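Long-range contact in relik capsid n-terminal domain (Oryctolagus cuniculus, PDB 2XGU), which probably forms the outer part of the lentiviral capsid shell, as the N-terminal domains of related retroviral capsid proteins do: residues V95-R103 with R116-W127. Sequence-based numbering, arbitrary orientation. Where two conformers were deposited one is given.
Sequences VPLTSDQIR and RFADARTLYRTW
Ile102, on the short helix 99-102, enters as a knob into a hole formed by Ala120, Leu123, Tyr124 and Trp127 on one side of helix 118-134. Its two branches divide the work: CD1 meets Leu123 CD2 at 3.8 Å, while CG2, anti to the backbone N, lies over a face of the Trp127 six-membered ring in a CH-pi contact, 4.0 Å from the centroid. Further along, Leu97 CD1 reaches Ala120 CB at 3.5 Å and also touches Phe117, whose ring edge receives Gln101 CB.

A second CH-pi contact sets Arg103 CA almost centrally above the Tyr124 ring, 8° off its normal. The arginine side chain then runs past the ring, bending at chi3 (70°), and one water joins the two polar ends, accepting from Arg103 NE (2.9 Å) and donating to Tyr124 OH (2.6 Å). Tyr124 OH is also hydrogen-bonded to Asn53 of helix 49-57.

Within 95-103, Thr98 OG1 caps the short helix by accepting from Gln101 N. Ile102 also touches Trp80 of helix 63-83, and Trp80 meets Trp127 edge-to-face; the contact thus packs the short helix 99-102 and the loop before it against the long helix 118-134, within the mainly helical fold of retroviral capsid N-terminal domains.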
ATOM      1  N   VAL A  95      20.085   4.710  15.196  1.00 47.11           N
ATOM      2  CA  VAL A  95      19.546   3.421  15.611  1.00 48.66           C
ATOM      3  C   VAL A  95      18.205   3.162  14.933  1.00 38.81           C
ATOM      4  O   VAL A  95      17.283   3.971  15.054  1.00 34.72           O
ATOM      5  CB  VAL A  95      19.382   3.339  17.143  1.00 59.06           C
ATOM      6  CG1 VAL A  95      20.743   3.249  17.816  1.00 62.56           C
ATOM      7  CG2 VAL A  95      18.600   4.540  17.661  1.00 64.36           C
ATOM      8  N   PRO A  96      18.115   2.049  14.182  1.00 32.15           N
ATOM      9  CA  PRO A  96      16.896   1.575  13.522  1.00 29.10           C
ATOM     10  C   PRO A  96      15.869   1.154  14.565  1.00 29.22           C
ATOM     11  O   PRO A  96      16.230   0.890  15.720  1.00 29.50           O
ATOM     12  CB  PRO A  96      17.371   0.344  12.739  1.00 33.44           C
ATOM     13  CG  PRO A  96      18.822   0.493  12.613  1.00 35.93           C
ATOM     14  CD  PRO A  96      19.285   1.219  13.837  1.00 35.53           C
ATOM     15  N   LEU A  97      14.605   1.074  14.171  1.00 20.85           N
ATOM     16  CA  LEU A  97      13.550   0.957  15.160  1.00 21.75           C
ATOM     17  C   LEU A  97      12.770  -0.351  15.101  1.00 22.04           C
ATOM     18  O   LEU A  97      12.770  -1.041  14.078  1.00 25.14           O
ATOM     19  CB  LEU A  97      12.604   2.144  15.032  1.00 21.48           C
ATOM     20  CG  LEU A  97      13.287   3.498  15.258  1.00 29.64           C
ATOM     21  CD1 LEU A  97      12.415   4.636  14.773  1.00 30.59           C
ATOM     22  CD2 LEU A  97      13.642   3.686  16.722  1.00 28.79           C
ATOM     23  N   THR A  98      12.142  -0.705  16.220  1.00 17.65           N
ATOM     24  CA  THR A  98      11.250  -1.855  16.260  1.00 17.61           C
ATOM     25  C   THR A  98       9.904  -1.475  15.646  1.00 16.53           C
ATOM     26  O   THR A  98       9.582  -0.287  15.493  1.00 15.64           O
ATOM     27  CB  THR A  98      10.970  -2.323  17.696  1.00 18.90           C
ATOM     28  OG1 THR A  98      10.208  -1.317  18.372  1.00 20.59           O
ATOM     29  CG2 THR A  98      12.272  -2.585  18.462  1.00 20.80           C
ATOM     30  N   SER A  99       9.091  -2.469  15.324  1.00 18.72           N
ATOM     31  CA  SER A  99       7.772  -2.150  14.797  1.00 16.06           C
ATOM     32  C   SER A  99       6.935  -1.387  15.815  1.00 17.48           C
ATOM     33  O   SER A  99       6.145  -0.520  15.428  1.00 16.62           O
ATOM     34  CB  SER A  99       7.027  -3.386  14.272  1.00 18.47           C
ATOM     35  OG  SER A  99       6.578  -4.223  15.321  1.00 21.05           O
ATOM     36  N   ASP A 100       7.097  -1.693  17.106  1.00 15.14           N
ATOM     37  CA  ASP A 100       6.314  -0.978  18.123  1.00 16.87           C
ATOM     38  C   ASP A 100       6.641   0.507  18.062  1.00 16.69           C
ATOM     39  O   ASP A 100       5.745   1.357  18.079  1.00 20.07           O
ATOM     40  CB  ASP A 100       6.604  -1.516  19.528  1.00 17.27           C
ATOM     41  CG  ASP A 100       5.744  -2.724  19.905  1.00 21.39           C
ATOM     42  OD1 ASP A 100       4.775  -3.043  19.190  1.00 25.08           O
ATOM     43  OD2 ASP A 100       6.048  -3.347  20.947  1.00 29.68           O
ATOM     44  N   GLN A 101       7.927   0.824  17.940  1.00 16.66           N
ATOM     45  CA  GLN A 101       8.370   2.208  17.841  1.00 18.13           C
ATOM     46  C   GLN A 101       7.862   2.875  16.561  1.00 20.18           C
ATOM     47  O   GLN A 101       7.429   4.024  16.572  1.00 17.51           O
ATOM     48  CB  GLN A 101       9.901   2.280  17.906  1.00 21.39           C
ATOM     49  CG  GLN A 101      10.466   1.916  19.280  1.00 22.90           C
ATOM     50  CD  GLN A 101      11.982   1.899  19.313  1.00 26.82           C
ATOM     51  OE1 GLN A 101      12.606   2.571  20.140  1.00 32.43           O
ATOM     52  NE2 GLN A 101      12.586   1.125  18.420  1.00 21.43           N
ATOM     53  N   ILE A 102       7.929   2.148  15.450  1.00 15.96           N
ATOM     54  CA  ILE A 102       7.427   2.678  14.187  1.00 18.74           C
ATOM     55  C   ILE A 102       5.930   3.001  14.280  1.00 14.22           C
ATOM     56  O   ILE A 102       5.483   4.033  13.770  1.00 17.00           O
ATOM     57  CB  ILE A 102       7.766   1.721  13.017  1.00 17.20           C
ATOM     58  CG1 ILE A 102       9.270   1.732  12.754  1.00 17.41           C
ATOM     59  CG2 ILE A 102       6.994   2.079  11.753  1.00 15.24           C
ATOM     60  CD1 ILE A 102       9.759   0.494  12.023  1.00 17.11           C
ATOM     61  N   ARG A 103       5.170   2.152  14.977  1.00 12.47           N
ATOM     62  CA  ARG A 103       3.723   2.327  15.160  1.00 16.26           C
ATOM     63  C   ARG A 103       3.359   3.342  16.255  1.00 18.81           C
ATOM     64  O   ARG A 103       2.173   3.572  16.516  1.00 20.84           O
ATOM     65  CB  ARG A 103       3.084   0.977  15.497  1.00 17.66           C
ATOM     66  CG  ARG A 103       3.158  -0.085  14.396  1.00 17.33           C
ATOM     67  CD  ARG A 103       2.803  -1.479  14.922  1.00 27.91           C
ATOM     68  NE  ARG A 103       1.390  -1.591  15.262  1.00 33.05           N
ATOM     69  CZ  ARG A 103       0.850  -2.633  15.883  1.00 31.91           C
ATOM     70  NH1 ARG A 103       1.606  -3.665  16.241  1.00 27.49           N
ATOM     71  NH2 ARG A 103      -0.449  -2.644  16.145  1.00 34.56           N
ATOM     72  N   ARG A 116      14.290  11.510  15.882  1.00 25.08           N
ATOM     73  CA  ARG A 116      14.559  10.077  15.967  1.00 28.53           C
ATOM     74  C   ARG A 116      13.493   9.268  15.226  1.00 24.33           C
ATOM     75  O   ARG A 116      13.745   8.141  14.793  1.00 21.97           O
ATOM     76  CB  ARG A 116      14.629   9.629  17.431  1.00 33.86           C
ATOM     77  CG  ARG A 116      14.939   8.154  17.613  1.00 38.87           C
ATOM     78  CD  ARG A 116      14.901   7.728  19.080  1.00 48.77           C
ATOM     79  NE  ARG A 116      15.254   6.317  19.233  1.00 49.96           N
ATOM     80  CZ  ARG A 116      14.935   5.575  20.288  1.00 54.72           C
ATOM     81  NH1 ARG A 116      14.246   6.106  21.292  1.00 52.17           N
ATOM     82  NH2 ARG A 116      15.296   4.299  20.337  1.00 53.19           N
ATOM     83  N   PHE A 117      12.303   9.851  15.098  1.00 17.53           N
ATOM     84  CA  PHE A 117      11.163   9.157  14.507  1.00 15.78           C
ATOM     85  C   PHE A 117      10.699   9.741  13.167  1.00 16.28           C
ATOM     86  O   PHE A 117       9.639   9.376  12.667  1.00 15.50           O
ATOM     87  CB  PHE A 117      10.003   9.107  15.512  1.00 17.14           C
ATOM     88  CG  PHE A 117      10.324   8.336  16.760  1.00 16.82           C
ATOM     89  CD1 PHE A 117      10.306   6.953  16.754  1.00 23.57           C
ATOM     90  CD2 PHE A 117      10.643   8.991  17.933  1.00 24.98           C
ATOM     91  CE1 PHE A 117      10.610   6.235  17.901  1.00 26.73           C
ATOM     92  CE2 PHE A 117      10.939   8.280  19.086  1.00 24.57           C
ATOM     93  CZ  PHE A 117      10.927   6.900  19.066  1.00 23.36           C
ATOM     94  N   ALA A 118      11.504  10.616  12.568  1.00 15.97           N
ATOM     95  CA  ALA A 118      11.123  11.276  11.311  1.00 18.30           C
ATOM     96  C   ALA A 118      10.907  10.288  10.164  1.00 16.03           C
ATOM     97  O   ALA A 118       9.869  10.296   9.501  1.00 17.65           O
ATOM     98  CB  ALA A 118      12.161  12.324  10.924  1.00 22.09           C
ATOM     99  N   ASP A 119      11.899   9.439   9.919  1.00 16.25           N
ATOM    100  CA  ASP A 119      11.720   8.385   8.934  1.00 14.75           C
ATOM    101  C   ASP A 119      10.643   7.392   9.396  1.00 12.78           C
ATOM    102  O   ASP A 119       9.862   6.897   8.580  1.00 14.15           O
ATOM    103  CB  ASP A 119      13.039   7.674   8.643  1.00 14.85           C
ATOM    104  CG  ASP A 119      12.884   6.563   7.640  1.00 19.22           C
ATOM    105  OD1 ASP A 119      12.487   6.845   6.489  1.00 20.81           O
ATOM    106  OD2 ASP A 119      13.127   5.407   8.017  1.00 16.93           O
ATOM    107  N   ALA A 120      10.594   7.097  10.691  1.00 14.40           N
ATOM    108  CA  ALA A 120       9.656   6.099  11.207  1.00 13.54           C
ATOM    109  C   ALA A 120       8.195   6.463  10.965  1.00 13.80           C
ATOM    110  O   ALA A 120       7.401   5.600  10.602  1.00 13.94           O
ATOM    111  CB  ALA A 120       9.892   5.872  12.683  1.00 16.37           C
ATOM    112  N   ARG A 121       7.831   7.727  11.188  1.00 13.52           N
ATOM    113  CA  ARG A 121       6.449   8.133  10.985  1.00 12.35           C
ATOM    114  C   ARG A 121       6.096   8.061   9.510  1.00 14.82           C
ATOM    115  O   ARG A 121       4.952   7.781   9.167  1.00 13.03           O
ATOM    116  CB  ARG A 121       6.179   9.534  11.549  1.00 12.56           C
ATOM    117  CG  ARG A 121       6.997  10.644  10.925  1.00 13.98           C
ATOM    118  CD  ARG A 121       6.636  11.977  11.576  1.00 20.31           C
ATOM    119  NE  ARG A 121       7.703  12.951  11.416  1.00 23.39           N
ATOM    120  CZ  ARG A 121       7.891  13.664  10.316  1.00 18.14           C
ATOM    121  NH1 ARG A 121       7.072  13.506   9.282  1.00 23.29           N
ATOM    122  NH2 ARG A 121       8.895  14.534  10.244  1.00 22.65           N
ATOM    123  N   THR A 122       7.071   8.310   8.638  1.00 12.07           N
ATOM    124  CA  THR A 122       6.863   8.194   7.198  0.64 13.22           C
ATOM    125  C   THR A 122       6.588   6.735   6.826  1.00 12.79           C
ATOM    126  O   THR A 122       5.719   6.424   6.014  1.00 12.20           O
ATOM    127  CB  THR A 122       8.105   8.661   6.426  0.64 13.44           C
ATOM    128  OG1 THR A 122       8.518   9.951   6.903  0.64 19.66           O
ATOM    129  CG2 THR A 122       7.797   8.755   4.944  0.64 17.78           C
ATOM    130  N   LEU A 123       7.354   5.838   7.432  1.00 12.91           N
ATOM    131  CA  LEU A 123       7.199   4.406   7.190  1.00 12.92           C
ATOM    132  C   LEU A 123       5.862   3.895   7.730  1.00 14.42           C
ATOM    133  O   LEU A 123       5.190   3.074   7.085  1.00 14.75           O
ATOM    134  CB  LEU A 123       8.364   3.640   7.818  1.00 13.35           C
ATOM    135  CG  LEU A 123       8.311   2.128   7.627  1.00 15.69           C
ATOM    136  CD1 LEU A 123       8.351   1.756   6.152  1.00 21.64           C
ATOM    137  CD2 LEU A 123       9.460   1.447   8.380  1.00 14.64           C
ATOM    138  N   TYR A 124       5.459   4.382   8.897  1.00 12.21           N
ATOM    139  CA  TYR A 124       4.186   3.938   9.462  1.00 12.10           C
ATOM    140  C   TYR A 124       3.010   4.386   8.591  1.00 14.37           C
ATOM    141  O   TYR A 124       2.061   3.622   8.374  1.00 13.69           O
ATOM    142  CB  TYR A 124       3.997   4.453  10.893  1.00 12.87           C
ATOM    143  CG  TYR A 124       2.749   3.941  11.584  1.00 11.03           C
ATOM    144  CD1 TYR A 124       2.397   2.599  11.522  1.00 11.81           C
ATOM    145  CD2 TYR A 124       1.932   4.803  12.303  1.00 12.02           C
ATOM    146  CE1 TYR A 124       1.274   2.111  12.165  1.00 12.32           C
ATOM    147  CE2 TYR A 124       0.802   4.328  12.960  1.00 15.70           C
ATOM    148  CZ  TYR A 124       0.473   2.986  12.877  1.00 14.04           C
ATOM    149  OH  TYR A 124      -0.642   2.497  13.527  1.00 17.74           O
ATOM    150  N   ARG A 125       3.060   5.630   8.123  1.00 12.94           N
ATOM    151  CA  ARG A 125       2.042   6.127   7.207  1.00 11.32           C
ATOM    152  C   ARG A 125       1.963   5.233   5.970  1.00 13.04           C
ATOM    153  O   ARG A 125       0.867   4.898   5.517  1.00 13.28           O
ATOM    154  CB  ARG A 125       2.321   7.579   6.816  1.00 10.45           C
ATOM    155  CG  ARG A 125       1.401   8.116   5.725  1.00 12.31           C
ATOM    156  CD  ARG A 125       1.723   9.578   5.414  1.00 12.67           C
ATOM    157  NE  ARG A 125       0.913  10.063   4.296  1.00 11.71           N
ATOM    158  CZ  ARG A 125       1.216   9.877   3.015  1.00 14.42           C
ATOM    159  NH1 ARG A 125       2.334   9.241   2.673  1.00 13.91           N
ATOM    160  NH2 ARG A 125       0.397  10.329   2.066  1.00 14.17           N
ATOM    161  N   THR A 126       3.122   4.844   5.440  1.00 11.20           N
ATOM    162  CA  THR A 126       3.175   3.903   4.333  1.00 12.78           C
ATOM    163  C   THR A 126       2.488   2.576   4.660  1.00 17.56           C
ATOM    164  O   THR A 126       1.669   2.094   3.881  1.00 14.97           O
ATOM    165  CB  THR A 126       4.632   3.677   3.899  1.00 15.87           C
ATOM    166  OG1 THR A 126       5.115   4.877   3.287  1.00 19.18           O
ATOM    167  CG2 THR A 126       4.739   2.515   2.919  1.00 17.87           C
ATOM    168  N   TRP A 127       2.781   1.998   5.825  1.00 12.86           N
ATOM    169  CA  TRP A 127       2.118   0.760   6.245  1.00 12.61           C
ATOM    170  C   TRP A 127       0.593   0.912   6.316  1.00 12.76           C
ATOM    171  O   TRP A 127      -0.145   0.046   5.845  1.00 14.14           O
ATOM    172  CB  TRP A 127       2.611   0.318   7.634  1.00 13.00           C
ATOM    173  CG  TRP A 127       4.018  -0.212   7.663  1.00 12.63           C
ATOM    174  CD1 TRP A 127       4.866  -0.355   6.612  1.00 13.27           C
ATOM    175  CD2 TRP A 127       4.737  -0.663   8.824  1.00 12.74           C
ATOM    176  NE1 TRP A 127       6.075  -0.878   7.038  1.00 16.58           N
ATOM    177  CE2 TRP A 127       6.018  -1.066   8.393  1.00 16.53           C
ATOM    178  CE3 TRP A 127       4.420  -0.758  10.181  1.00 17.62           C
ATOM    179  CZ2 TRP A 127       6.977  -1.560   9.275  1.00 15.02           C
ATOM    180  CZ3 TRP A 127       5.372  -1.251  11.059  1.00 18.94           C
ATOM    181  CH2 TRP A 127       6.631  -1.655  10.598  1.00 15.58           C
TER
HETATM  182  O   HOH W   1      -0.874   0.139  14.681  1.00 24.62           O